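Local structure of transcription anti-terminator antagonist UpxZ (Bacteroides uniformis ATCC 8492, 4EPZ) at residues L64-L67 with M68-A72; K84-I87 with L88-Y92; A100-L103 with K104-L108; Q126-E129 with T130-I133; K141-I144 with E145-R148. The protein probably antagonises transcription anti-termination and so helps to regulate the synthesis of capsular polysaccharides in this gut bacterium. All coordinates share one frame; numbering follows the deposited sequence.

Contact 1: L64-L67 with M68-A72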
loop_
_atom_site.group_PDB
_atom_site.type_symbol
_atom_site.label_atom_id
_atom_site.label_comp_id
_atom_site.label_asym_id
_atom_site.label_seq_id
_atom_site.Cartn_x
_atom_site.Cartn_y
_atom_site.Cartn_z
ATOM N N LEU A 64 1.688 0.553 -5.995
ATOM C CA LEU A 64 1.882 0.162 -4.609
ATOM C C LEU A 64 2.698 1.218 -3.861
ATOM O O LEU A 64 2.305 1.605 -2.756
ATOM C CB LEU A 64 2.560 -1.203 -4.502
ATOM C CG LEU A 64 2.801 -1.678 -3.053
ATOM C CD1 LEU A 64 1.475 -1.838 -2.291
ATOM C CD2 LEU A 64 3.616 -2.970 -3.030
ATOM N N ALA A 65 3.796 1.713 -4.475
ATOM C CA ALA A 65 4.600 2.764 -3.834
ATOM C C ALA A 65 3.745 4.005 -3.510
ATOM O O ALA A 65 3.869 4.565 -2.424
ATOM C CB ALA A 65 5.771 3.165 -4.731
ATOM N N LEU A 66 2.884 4.408 -4.445
ATOM C CA LEU A 66 2.063 5.622 -4.286
ATOM C C LEU A 66 1.035 5.455 -3.206
ATOM O O LEU A 66 0.862 6.372 -2.398
ATOM C CB LEU A 66 1.403 5.993 -5.607
ATOM C CG LEU A 66 2.355 6.512 -6.679
ATOM C CD1 LEU A 66 1.637 6.573 -8.039
ATOM C CD2 LEU A 66 2.943 7.900 -6.265
ATOM N N LEU A 67 0.362 4.288 -3.157
ATOM C CA LEU A 67 -0.662 4.041 -2.134
ATOM C C LEU A 67 -0.030 3.979 -0.759
ATOM O O LEU A 67 -0.556 4.542 0.211
ATOM C CB LEU A 67 -1.426 2.734 -2.434
ATOM C CG LEU A 67 -2.870 2.638 -1.964
ATOM C CD1 LEU A 67 -3.657 3.943 -2.239
ATOM C CD2 LEU A 67 -3.553 1.412 -2.617
HETATM N N MSE A 68 1.097 3.264 -0.665
HETATM C CA MSE A 68 1.847 3.167 0.591
HETATM C C MSE A 68 2.361 4.554 1.045
HETATM O O MSE A 68 2.196 4.909 2.221
HETATM C CB MSE A 68 3.013 2.186 0.452
HETATM C CG MSE A 68 2.527 0.764 0.315
HETATM SE SE MSE A 68 4.012 -0.469 0.317
HETATM C CE MSE A 68 4.651 -0.190 2.136
ATOM N N GLY A 69 2.919 5.324 0.099
ATOM C CA GLY A 69 3.482 6.650 0.341
ATOM C C GLY A 69 2.451 7.611 0.891
ATOM O O GLY A 69 2.646 8.197 1.962
ATOM N N TYR A 70 1.317 7.747 0.176
ATOM C CA TYR A 70 0.254 8.656 0.621
ATOM C C TYR A 70 -0.421 8.161 1.925
ATOM O O TYR A 70 -0.893 8.987 2.711
ATOM C CB TYR A 70 -0.774 8.901 -0.485
ATOM C CG TYR A 70 -0.279 9.808 -1.599
ATOM C CD1 TYR A 70 0.213 11.082 -1.325
ATOM C CD2 TYR A 70 -0.336 9.404 -2.930
ATOM C CE1 TYR A 70 0.689 11.916 -2.347
ATOM C CE2 TYR A 70 0.121 10.234 -3.961
ATOM C CZ TYR A 70 0.626 11.488 -3.664
ATOM O OH TYR A 70 1.070 12.298 -4.676
ATOM N N ASN A 71 -0.406 6.848 2.205
ATOM C CA ASN A 71 -0.944 6.392 3.485
ATOM C C ASN A 71 0.053 6.605 4.602
ATOM O O ASN A 71 -0.367 6.844 5.726
ATOM C CB ASN A 71 -1.350 4.923 3.456
ATOM C CG ASN A 71 -2.772 4.784 2.984
ATOM O OD1 ASN A 71 -3.733 5.143 3.699
ATOM N ND2 ASN A 71 -2.929 4.453 1.713
ATOM N N ALA A 72 1.361 6.496 4.311
ATOM C CA ALA A 72 2.416 6.627 5.328
ATOM C C ALA A 72 2.580 8.073 5.832
ATOM O O ALA A 72 2.750 8.291 7.035
ATOM C CB ALA A 72 3.747 6.142 4.777
#
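Four backbone bonds tie residues 64-67 to residues 68-72, each from an amide N-H to the carbonyl four places back: Met68 to Leu64, Gly69 to Ala65, Tyr70 to Leu66 and Asn71 to Leu67. The straightest is Tyr70 N to Leu66 O, 3.0 Å with 174° at the hydrogen. The last carbonyl carries a second load. Asn71 folds its amide back so that ND2 donates to Leu67 O at 2.8 Å, a shorter bond than the 3.1 Å from Asn71 N to the same oxygen. The two donors arrive from opposite faces of the carbonyl plane, and Leu67 O lies close to the plane of the Asn71 amide. ND2 also gives a hydrogen bond to Glu114, so both the turn and helix 102-115 fix how this amide is rotated.

The apolar contacts follow the same spacing. Selenomethionine Met68 lies obliquely across Leu64, with SE 3.8 Å from Leu64 CG; CG beside the backbone N (chi1 -69°) brings its chain back over Leu64. Tyr70 sets CE2 4.3 Å from Leu66 CD2, a loose touch, while its CD2 comes within 3.3 Å of Leu66 O. The Tyr70 hydroxyl is held elsewhere, by Asp46 of helix 32-49. Leu66 and Leu67 also pack on Ile87 and Ile91 of helix 80-92, and Leu64 on helix 102-115.

Regular i to i+4 bonding, with side chains leaving towards several neighbours, is the pattern of a buried central helix in an all-helical fold, here the closing turns of helix 56-72.

Contact 2: K84-I87 with L88-Y92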
loop_
_atom_site.group_PDB
_atom_site.type_symbol
_atom_site.label_atom_id
_atom_site.label_comp_id
_atom_site.label_asym_id
_atom_site.label_seq_id
_atom_site.Cartn_x
_atom_site.Cartn_y
_atom_site.Cartn_z
ATOM N N LYS A 84 -5.492 9.290 -4.133
ATOM C CA LYS A 84 -5.564 7.869 -3.797
ATOM C C LYS A 84 -6.586 7.156 -4.680
ATOM O O LYS A 84 -6.326 6.045 -5.128
ATOM C CB LYS A 84 -5.870 7.647 -2.318
ATOM C CG LYS A 84 -4.649 7.979 -1.479
ATOM C CD LYS A 84 -4.689 7.327 -0.119
ATOM C CE LYS A 84 -5.700 7.951 0.798
ATOM N NZ LYS A 84 -5.673 7.301 2.147
ATOM N N GLN A 85 -7.694 7.824 -5.022
ATOM C CA GLN A 85 -8.698 7.205 -5.892
ATOM C C GLN A 85 -8.163 7.054 -7.296
ATOM O O GLN A 85 -8.428 6.037 -7.931
ATOM C CB GLN A 85 -10.012 7.975 -5.876
ATOM C CG GLN A 85 -10.632 7.891 -4.457
ATOM C CD GLN A 85 -12.103 8.033 -4.583
ATOM O OE1 GLN A 85 -12.588 8.999 -5.159
ATOM N NE2 GLN A 85 -12.831 7.029 -4.159
ATOM N N VAL A 86 -7.366 8.041 -7.793
ATOM C CA VAL A 86 -6.713 7.864 -9.107
ATOM C C VAL A 86 -5.840 6.578 -9.090
ATOM O O VAL A 86 -5.855 5.790 -10.038
ATOM C CB VAL A 86 -5.878 9.129 -9.478
ATOM C CG1 VAL A 86 -5.068 8.904 -10.771
ATOM C CG2 VAL A 86 -6.786 10.368 -9.586
ATOM N N ILE A 87 -5.069 6.372 -8.014
ATOM C CA ILE A 87 -4.184 5.221 -7.868
ATOM C C ILE A 87 -4.985 3.941 -7.789
ATOM O O ILE A 87 -4.651 2.942 -8.470
ATOM C CB ILE A 87 -3.285 5.420 -6.618
ATOM C CG1 ILE A 87 -2.363 6.627 -6.836
ATOM C CG2 ILE A 87 -2.455 4.155 -6.385
ATOM C CD1 ILE A 87 -1.914 7.235 -5.472
ATOM N N LEU A 88 -6.048 3.937 -6.979
ATOM C CA LEU A 88 -6.907 2.763 -6.892
ATOM C C LEU A 88 -7.476 2.372 -8.262
ATOM O O LEU A 88 -7.479 1.185 -8.615
ATOM C CB LEU A 88 -8.050 3.006 -5.911
ATOM C CG LEU A 88 -7.637 3.000 -4.464
ATOM C CD1 LEU A 88 -8.706 3.698 -3.618
ATOM C CD2 LEU A 88 -7.334 1.568 -3.939
ATOM N N ASP A 89 -7.890 3.365 -9.047
ATOM C CA ASP A 89 -8.432 3.094 -10.390
ATOM C C ASP A 89 -7.356 2.451 -11.274
ATOM O O ASP A 89 -7.626 1.454 -11.966
ATOM C CB ASP A 89 -8.946 4.407 -11.007
ATOM C CG ASP A 89 -9.636 4.191 -12.315
ATOM O OD1 ASP A 89 -10.713 3.560 -12.313
ATOM O OD2 ASP A 89 -9.129 4.696 -13.335
ATOM N N ARG A 90 -6.121 2.949 -11.175
ATOM C CA ARG A 90 -5.009 2.344 -11.928
ATOM C C ARG A 90 -4.773 0.891 -11.485
ATOM O O ARG A 90 -4.459 0.026 -12.325
ATOM C CB ARG A 90 -3.742 3.186 -11.750
ATOM C CG ARG A 90 -3.818 4.527 -12.512
ATOM C CD ARG A 90 -2.715 5.465 -12.030
ATOM N NE ARG A 90 -1.381 4.889 -12.221
ATOM C CZ ARG A 90 -0.246 5.492 -11.882
ATOM N NH1 ARG A 90 -0.265 6.709 -11.354
ATOM N NH2 ARG A 90 0.914 4.888 -12.078
ATOM N N ILE A 91 -4.928 0.608 -10.165
ATOM C CA ILE A 91 -4.733 -0.763 -9.669
ATOM C C ILE A 91 -5.851 -1.684 -10.170
ATOM O O ILE A 91 -5.560 -2.797 -10.614
ATOM C CB ILE A 91 -4.635 -0.750 -8.131
ATOM C CG1 ILE A 91 -3.338 -0.025 -7.672
ATOM C CG2 ILE A 91 -4.735 -2.160 -7.572
ATOM C CD1 ILE A 91 -3.374 0.330 -6.158
ATOM N N TYR A 92 -7.127 -1.249 -10.098
ATOM C CA TYR A 92 -8.225 -2.084 -10.588
ATOM C C TYR A 92 -8.045 -2.408 -12.089
ATOM O O TYR A 92 -8.373 -3.512 -12.501
ATOM C CB TYR A 92 -9.568 -1.386 -10.374
ATOM C CG TYR A 92 -10.181 -1.605 -9.007
ATOM C CD1 TYR A 92 -10.801 -2.811 -8.682
ATOM C CD2 TYR A 92 -10.232 -0.573 -8.070
ATOM C CE1 TYR A 92 -11.420 -3.000 -7.446
ATOM C CE2 TYR A 92 -10.846 -0.750 -6.832
ATOM C CZ TYR A 92 -11.421 -1.973 -6.518
ATOM O OH TYR A 92 -12.064 -2.114 -5.322
HETATM O O HOH W 1 -7.068 6.658 -12.661
#
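Ile87 and Ile91 meet one turn apart in the last turns of helix 80-92, a regular alpha-helix with one side packed on the protein and the other at the surface. Both isoleucines keep the same conformation, CG1 anti to the carbonyl carbon (chi1 -65° in Ile87 and -67° in Ile91). This leaves Ile87 CG2 on the side of the next turn, where it meets Ile91 CD1 at 3.9 Å, the two side chains crossing at a slant. Ile91 also passes its CG1 3.3 Å from Ile87 O, the carbonyl that accepts its own amide N-H. Farther out, Ile87 packs on Phe49, and Ile91 on Leu107.

Leu88 leans back over the preceding turn, with CG 3.4 Å from Lys84 O, and its side chain also touches Glu114 and Thr115. Lys84 leads away from this turn, to a salt bridge with Glu114. Arg90 brings CG to 3.4 Å from Val86 O before a bend at chi3 turns its end aside; NE is paired with Glu59 in a salt bridge, which is likely to keep the guanidinium beside helix 56-72.

Asp89 sets CG anti to its N, on the exposed side of the helix. There a single water spans the turn, donating to Val86 O at 3.0 Å and to Asp89 OD2 at 2.9 Å.

Contact 3: A100-L103 with K104-L108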
loop_
_atom_site.group_PDB
_atom_site.type_symbol
_atom_site.label_atom_id
_atom_site.label_comp_id
_atom_site.label_asym_id
_atom_site.label_seq_id
_atom_site.Cartn_x
_atom_site.Cartn_y
_atom_site.Cartn_z
ATOM N N ALA A 100 0.212 -14.246 -9.390
ATOM C CA ALA A 100 0.338 -14.409 -7.948
ATOM C C ALA A 100 1.775 -14.011 -7.548
ATOM O O ALA A 100 2.744 -14.481 -8.154
ATOM C CB ALA A 100 0.069 -15.853 -7.566
ATOM N N SER A 101 1.904 -13.130 -6.571
ATOM C CA SER A 101 3.183 -12.588 -6.082
ATOM C C SER A 101 2.963 -11.809 -4.816
ATOM O O SER A 101 1.820 -11.500 -4.480
ATOM C CB SER A 101 3.798 -11.639 -7.109
ATOM O OG SER A 101 3.012 -10.451 -7.195
ATOM N N LEU A 102 4.069 -11.474 -4.120
ATOM C CA LEU A 102 4.033 -10.635 -2.919
ATOM C C LEU A 102 3.454 -9.277 -3.317
ATOM O O LEU A 102 2.683 -8.672 -2.563
ATOM C CB LEU A 102 5.458 -10.487 -2.364
ATOM C CG LEU A 102 5.604 -9.673 -1.105
ATOM C CD1 LEU A 102 4.671 -10.193 0.019
ATOM C CD2 LEU A 102 7.088 -9.601 -0.649
ATOM N N LEU A 103 3.876 -8.774 -4.498
ATOM C CA LEU A 103 3.372 -7.491 -4.991
ATOM C C LEU A 103 1.844 -7.499 -5.079
ATOM O O LEU A 103 1.175 -6.548 -4.607
ATOM C CB LEU A 103 3.962 -7.236 -6.388
ATOM C CG LEU A 103 3.374 -6.029 -7.151
ATOM C CD1 LEU A 103 3.631 -4.669 -6.412
ATOM C CD2 LEU A 103 3.913 -6.011 -8.589
ATOM N N LYS A 104 1.302 -8.563 -5.691
ATOM C CA LYS A 104 -0.156 -8.668 -5.901
ATOM C C LYS A 104 -0.838 -8.746 -4.542
ATOM O O LYS A 104 -1.840 -8.044 -4.324
ATOM C CB LYS A 104 -0.506 -9.861 -6.795
ATOM C CG LYS A 104 -1.996 -9.828 -7.161
ATOM C CD LYS A 104 -2.338 -10.898 -8.180
ATOM C CE LYS A 104 -3.731 -10.619 -8.685
ATOM N NZ LYS A 104 -4.102 -11.553 -9.787
HETATM N N MSE A 105 -0.268 -9.521 -3.607
HETATM C CA MSE A 105 -0.837 -9.602 -2.254
HETATM C C MSE A 105 -0.881 -8.205 -1.578
HETATM O O MSE A 105 -1.895 -7.816 -0.990
HETATM C CB MSE A 105 0.002 -10.548 -1.390
HETATM C CG MSE A 105 -0.526 -10.661 0.033
HETATM SE SE MSE A 105 -2.287 -11.564 0.059
HETATM C CE MSE A 105 -2.645 -11.053 1.971
ATOM N N ARG A 106 0.213 -7.464 -1.681
ATOM C CA ARG A 106 0.288 -6.112 -1.091
ATOM C C ARG A 106 -0.712 -5.169 -1.761
ATOM O O ARG A 106 -1.370 -4.404 -1.068
ATOM C CB ARG A 106 1.725 -5.574 -1.186
ATOM C CG ARG A 106 2.648 -6.354 -0.220
ATOM C CD ARG A 106 4.087 -6.057 -0.536
ATOM N NE ARG A 106 4.951 -6.408 0.603
ATOM C CZ ARG A 106 6.282 -6.343 0.572
ATOM N NH1 ARG A 106 6.911 -6.002 -0.545
ATOM N NH2 ARG A 106 6.995 -6.660 1.646
ATOM N N LEU A 107 -0.889 -5.276 -3.079
ATOM C CA LEU A 107 -1.846 -4.399 -3.769
ATOM C C LEU A 107 -3.284 -4.754 -3.340
ATOM O O LEU A 107 -4.123 -3.866 -3.135
ATOM C CB LEU A 107 -1.711 -4.531 -5.279
ATOM C CG LEU A 107 -0.515 -3.820 -5.895
ATOM C CD1 LEU A 107 -0.298 -4.326 -7.333
ATOM C CD2 LEU A 107 -0.750 -2.293 -5.950
ATOM N N LEU A 108 -3.578 -6.054 -3.245
ATOM C CA LEU A 108 -4.926 -6.467 -2.803
ATOM C C LEU A 108 -5.196 -5.973 -1.397
ATOM O O LEU A 108 -6.299 -5.482 -1.142
ATOM C CB LEU A 108 -5.105 -7.987 -2.829
ATOM C CG LEU A 108 -5.133 -8.680 -4.201
ATOM C CD1 LEU A 108 -4.797 -10.165 -4.027
ATOM C CD2 LEU A 108 -6.535 -8.508 -4.863
#
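Leu102 and Arg106 come together through two differently set chains: Leu102 turns CG away from its own N (chi1 -179°), while Arg106 starts beside its N (chi1 -70°) and then runs extended from CG to NE. The result is a leucine lying across an arginine. Leu102 CD2 sits over the centre of one guanidinium face, 3.6 Å from Arg106 CZ, and Leu102 CG touches NE at 3.7 Å. One flat face of the cation is thus covered by a methyl group while its N-H groups point around the rim. Both residues also touch Glu139 of helix 138-152.

Ser101 takes the tight rotamer in which OG stands between N and the carbonyl carbon (chi1 69°), and this brings the oxygen over the opening turn. OG accepts from Lys104 N at 3.0 Å, so Ser101 is the N-cap of helix 102-115 and satisfies one of the amides that a first turn leaves without a carbonyl partner. Its backbone O takes the next amide, that of Met105, at 3.0 Å, and the helical series continues with Arg106 to Leu102 and Leu107 to Leu103.

Lys104 goes out fully extended from the capped turn, and NZ bonds to Leu98 O in the preceding loop. On another side of the helix Leu103 and Leu107 run side by side, their CD1 atoms 4.1 Å apart, and both pack on Leu64. Selenomethionine Met105, bent at chi2, leads instead to Leu127, Ile128 and Trp131, with its CB 3.5 Å from Leu102 O.

Contact 4: Q126-E129 with T130-I133; sequences QLIE and TWNI
Trp131 lays one face of its indole against the final turn of helix 118-129. Ile128 CA stands over the six-membered ring, 4.1 Å from its centroid and 18° off the normal, a CH-pi contact, while Leu127 O lies over the same face, at the five-membered ring, 3.6 Å from Trp131 NE1. Ile128 CG1 reaches CZ3 at 4.0 Å, the two side chains passing at a slant.

Thr130 folds back onto the helix end. With chi1 at 72° its OG1 donates to Leu127 O at 2.6 Å, in the carbonyl plane and on a lone pair. The methyl Thr130 CG2 rests 3.4 Å from Gln126 O. Thr130 N reaches Leu127 O too, from above that plane. Trp131 N closes a similar short turn onto Ile128 O at 2.9 Å.

Helix 138-152 also meets the indole. An alanine in place of Trp131 would probably leave the Ile128 backbone without its aromatic cover and open a gap beside Ile143 and Ile144.

Carbonyls at the helix end, which lack the usual amide four residues on, are thus served by a hydroxyl and by amides three residues on, and a water donates to both Glu129 O and Trp131 O.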
loop_
_atom_site.group_PDB
_atom_site.type_symbol
_atom_site.label_atom_id
_atom_site.label_comp_id
_atom_site.label_asym_id
_atom_site.label_seq_id
_atom_site.Cartn_x
_atom_site.Cartn_y
_atom_site.Cartn_z
ATOM N N GLN A 126 -7.346 -16.027 -0.713
ATOM C CA GLN A 126 -7.039 -17.137 -1.616
ATOM C C GLN A 126 -5.532 -17.209 -1.867
ATOM O O GLN A 126 -4.971 -18.305 -1.946
ATOM C CB GLN A 126 -7.815 -17.008 -2.938
ATOM C CG GLN A 126 -9.290 -17.393 -2.817
ATOM C CD GLN A 126 -10.036 -17.271 -4.127
ATOM O OE1 GLN A 126 -10.044 -16.218 -4.770
ATOM N NE2 GLN A 126 -10.713 -18.336 -4.534
ATOM N N LEU A 127 -4.865 -16.036 -1.965
ATOM C CA LEU A 127 -3.414 -15.999 -2.164
ATOM C C LEU A 127 -2.715 -16.545 -0.925
ATOM O O LEU A 127 -1.789 -17.367 -1.025
ATOM C CB LEU A 127 -2.940 -14.568 -2.431
ATOM C CG LEU A 127 -2.562 -14.200 -3.837
ATOM C CD1 LEU A 127 -1.859 -12.874 -3.851
ATOM C CD2 LEU A 127 -1.686 -15.302 -4.519
ATOM N N ILE A 128 -3.209 -16.150 0.258
ATOM C CA ILE A 128 -2.634 -16.623 1.527
ATOM C C ILE A 128 -2.667 -18.161 1.570
ATOM O O ILE A 128 -1.675 -18.792 1.961
ATOM C CB ILE A 128 -3.363 -16.010 2.773
ATOM C CG1 ILE A 128 -3.052 -14.511 2.904
ATOM C CG2 ILE A 128 -2.931 -16.721 4.080
ATOM C CD1 ILE A 128 -3.964 -13.736 3.994
ATOM N N GLU A 129 -3.806 -18.755 1.180
ATOM C CA GLU A 129 -4.024 -20.213 1.185
ATOM C C GLU A 129 -2.996 -20.946 0.315
ATOM O O GLU A 129 -2.793 -22.137 0.488
ATOM C CB GLU A 129 -5.436 -20.552 0.676
ATOM C CG GLU A 129 -6.581 -20.286 1.639
ATOM C CD GLU A 129 -7.948 -20.298 0.976
ATOM O OE1 GLU A 129 -8.200 -21.181 0.123
ATOM O OE2 GLU A 129 -8.765 -19.409 1.301
ATOM N N THR A 130 -2.355 -20.244 -0.639
ATOM C CA THR A 130 -1.366 -20.893 -1.519
ATOM C C THR A 130 0.017 -20.997 -0.827
ATOM O O THR A 130 0.884 -21.724 -1.312
ATOM C CB THR A 130 -1.223 -20.190 -2.859
ATOM O OG1 THR A 130 -0.533 -18.940 -2.708
ATOM C CG2 THR A 130 -2.545 -20.069 -3.610
ATOM N N TRP A 131 0.219 -20.275 0.296
ATOM C CA TRP A 131 1.501 -20.271 1.015
ATOM C C TRP A 131 1.621 -21.453 1.991
ATOM O O TRP A 131 0.682 -22.221 2.203
ATOM C CB TRP A 131 1.689 -18.947 1.761
ATOM C CG TRP A 131 1.622 -17.721 0.901
ATOM C CD1 TRP A 131 1.805 -17.644 -0.455
ATOM C CD2 TRP A 131 1.356 -16.390 1.349
ATOM N NE1 TRP A 131 1.689 -16.339 -0.872
ATOM C CE2 TRP A 131 1.399 -15.549 0.215
ATOM C CE3 TRP A 131 1.086 -15.825 2.603
ATOM C CZ2 TRP A 131 1.215 -14.158 0.311
ATOM C CZ3 TRP A 131 0.937 -14.454 2.698
ATOM C CH2 TRP A 131 0.978 -13.641 1.564
ATOM N N ASN A 132 2.797 -21.559 2.617
ATOM C CA ASN A 132 3.110 -22.644 3.520
ATOM C C ASN A 132 3.016 -22.149 4.957
ATOM O O ASN A 132 3.878 -21.393 5.407
ATOM C CB ASN A 132 4.505 -23.167 3.182
ATOM C CG ASN A 132 4.898 -24.401 3.945
ATOM O OD1 ASN A 132 4.158 -24.886 4.818
ATOM N ND2 ASN A 132 6.076 -24.929 3.629
ATOM N N ILE A 133 1.937 -22.533 5.652
ATOM C CA ILE A 133 1.723 -22.190 7.069
ATOM C C ILE A 133 2.970 -22.557 7.932
ATOM O O ILE A 133 3.271 -21.831 8.885
ATOM C CB ILE A 133 0.443 -22.864 7.645
ATOM C CG1 ILE A 133 0.036 -22.228 9.022
ATOM C CG2 ILE A 133 0.566 -24.422 7.710
ATOM C CD1 ILE A 133 -1.303 -22.732 9.637
HETATM O O HOH W 2 -0.367 -24.089 0.089
#

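Contact 5: K141-I144 with E145-R148; sequences KEII and EELR
Residues 141-148 form regular alpha-helix, with the amides of Glu145, Glu146, Leu147 and Arg148 bonded to the carbonyls of Lys141, Glu142, Ile143 and Ile144 at 2.9 to 3.1 Å. On one side of it two acids, Glu142 and Glu146, lie side by side and point the same way, their carboxylate planes 51° apart. Each has CG beside its own backbone N (chi1 -75° and -74°) and an extended chain beyond, which carries both carboxylates off the same side of the helix. Glu142 OE1 and Glu146 OE2 stop 4.1 Å apart, and a water sits between them, donating to OE1 at 2.7 Å and to OE2 at 2.9 Å.

Ile143 crosses Glu146 at about a right angle. Its CG1 branch, anti to N, brings CD1 to 3.2 Å from Glu146 OE1, so one carboxylate oxygen faces a methyl group while the other meets the water. The aliphatic part of Glu146 lies along the backbone, CG 3.4 Å from Glu142 O. Ile143 also packs on Met105 and Thr109, and Leu147 is buried against helices 102-115 and 118-129.

Neither acid depends on the water alone: Glu142 OE1 bonds to His17 NE2 and Glu146 OE2 to Tyr21 OH. A leucine replacing Glu146 would probably leave the Tyr21 hydroxyl and the bridging water each short of a partner.

Two like charges this close should raise the cost of ionising both; the water and the outside donors probably offset much of it, and His17, if protonated, might help further.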
loop_
_atom_site.group_PDB
_atom_site.type_symbol
_atom_site.label_atom_id
_atom_site.label_comp_id
_atom_site.label_asym_id
_atom_site.label_seq_id
_atom_site.Cartn_x
_atom_site.Cartn_y
_atom_site.Cartn_z
ATOM N N LYS A 141 4.187 -12.950 6.670
ATOM C CA LYS A 141 3.627 -12.784 8.024
ATOM C C LYS A 141 3.145 -11.346 8.239
ATOM O O LYS A 141 2.063 -11.150 8.778
ATOM C CB LYS A 141 4.653 -13.165 9.096
ATOM C CG LYS A 141 4.914 -14.652 9.179
ATOM C CD LYS A 141 6.100 -14.892 10.119
ATOM C CE LYS A 141 6.427 -16.355 10.202
ATOM N NZ LYS A 141 7.606 -16.588 11.078
ATOM N N GLU A 142 3.932 -10.348 7.814
ATOM C CA GLU A 142 3.590 -8.939 7.982
ATOM C C GLU A 142 2.322 -8.555 7.221
ATOM O O GLU A 142 1.484 -7.863 7.788
ATOM C CB GLU A 142 4.716 -8.027 7.501
ATOM C CG GLU A 142 5.921 -7.944 8.427
ATOM C CD GLU A 142 6.848 -6.787 8.086
ATOM O OE1 GLU A 142 6.395 -5.844 7.392
ATOM O OE2 GLU A 142 8.022 -6.816 8.525
ATOM N N ILE A 143 2.201 -8.990 5.943
ATOM C CA ILE A 143 1.051 -8.570 5.122
ATOM C C ILE A 143 -0.218 -9.271 5.656
ATOM O O ILE A 143 -1.284 -8.657 5.642
ATOM C CB ILE A 143 1.271 -8.773 3.607
ATOM C CG1 ILE A 143 0.232 -7.953 2.770
ATOM C CG2 ILE A 143 1.298 -10.268 3.219
ATOM C CD1 ILE A 143 0.386 -6.366 3.037
ATOM N N ILE A 144 -0.095 -10.521 6.146
ATOM C CA ILE A 144 -1.250 -11.202 6.766
ATOM C C ILE A 144 -1.763 -10.370 7.992
ATOM O O ILE A 144 -2.982 -10.155 8.147
ATOM C CB ILE A 144 -0.854 -12.637 7.181
ATOM C CG1 ILE A 144 -0.703 -13.538 5.943
ATOM C CG2 ILE A 144 -1.902 -13.235 8.162
ATOM C CD1 ILE A 144 0.039 -14.841 6.315
ATOM N N GLU A 145 -0.819 -9.886 8.811
ATOM C CA GLU A 145 -1.109 -9.079 9.986
ATOM C C GLU A 145 -1.779 -7.771 9.551
ATOM O O GLU A 145 -2.792 -7.361 10.132
ATOM C CB GLU A 145 0.187 -8.827 10.780
ATOM C CG GLU A 145 -0.004 -8.139 12.123
ATOM C CD GLU A 145 1.286 -7.794 12.851
ATOM O OE1 GLU A 145 2.319 -8.461 12.604
ATOM O OE2 GLU A 145 1.268 -6.841 13.663
ATOM N N GLU A 146 -1.238 -7.123 8.512
ATOM C CA GLU A 146 -1.787 -5.849 8.004
ATOM C C GLU A 146 -3.232 -6.024 7.518
ATOM O O GLU A 146 -4.118 -5.234 7.887
ATOM C CB GLU A 146 -0.897 -5.280 6.894
ATOM C CG GLU A 146 0.390 -4.694 7.476
ATOM C CD GLU A 146 1.512 -4.397 6.493
ATOM O OE1 GLU A 146 1.216 -4.235 5.289
ATOM O OE2 GLU A 146 2.677 -4.282 6.930
ATOM N N LEU A 147 -3.473 -7.081 6.731
ATOM C CA LEU A 147 -4.814 -7.403 6.235
ATOM C C LEU A 147 -5.773 -7.639 7.398
ATOM O O LEU A 147 -6.869 -7.057 7.403
ATOM C CB LEU A 147 -4.793 -8.635 5.340
ATOM C CG LEU A 147 -6.174 -9.090 4.807
ATOM C CD1 LEU A 147 -6.885 -7.966 4.007
ATOM C CD2 LEU A 147 -6.036 -10.385 3.998
ATOM N N ARG A 148 -5.366 -8.450 8.388
ATOM C CA ARG A 148 -6.230 -8.710 9.529
ATOM C C ARG A 148 -6.577 -7.407 10.274
ATOM O O ARG A 148 -7.741 -7.217 10.645
ATOM C CB ARG A 148 -5.597 -9.716 10.483
ATOM C CG ARG A 148 -6.596 -10.203 11.556
ATOM C CD ARG A 148 -5.958 -11.014 12.646
ATOM N NE ARG A 148 -4.932 -10.265 13.380
ATOM C CZ ARG A 148 -3.625 -10.460 13.237
ATOM N NH1 ARG A 148 -3.169 -11.376 12.388
ATOM N NH2 ARG A 148 -2.761 -9.730 13.930
HETATM O O HOH W 3 4.756 -5.432 5.271
#

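Overall arrangement
All five contacts are local: three lie within helices, contact 3 at a helix start and contact 4 at a helix end, and they meet through side chains. Contacts 1 and 2 touch where Tyr70 CD2 packs 3.7 Å from Ile87 CD1, and Asn71 OD1 makes a probable, weak hydrogen bond to Lys84 NZ at 3.3 Å; these last two side chains lie about 5 and 4 Å, respectively, from a bound calcium ion. Leu64 links contact 1 to contact 3, where Leu107 also receives Ile91 of contact 2. From contact 3, Met105 reaches both contact 4, at Trp131, and contact 5, at Ile143. Contacts 2 and 5 lie on opposite sides of the chain's centre, their own centres about 21 Å apart.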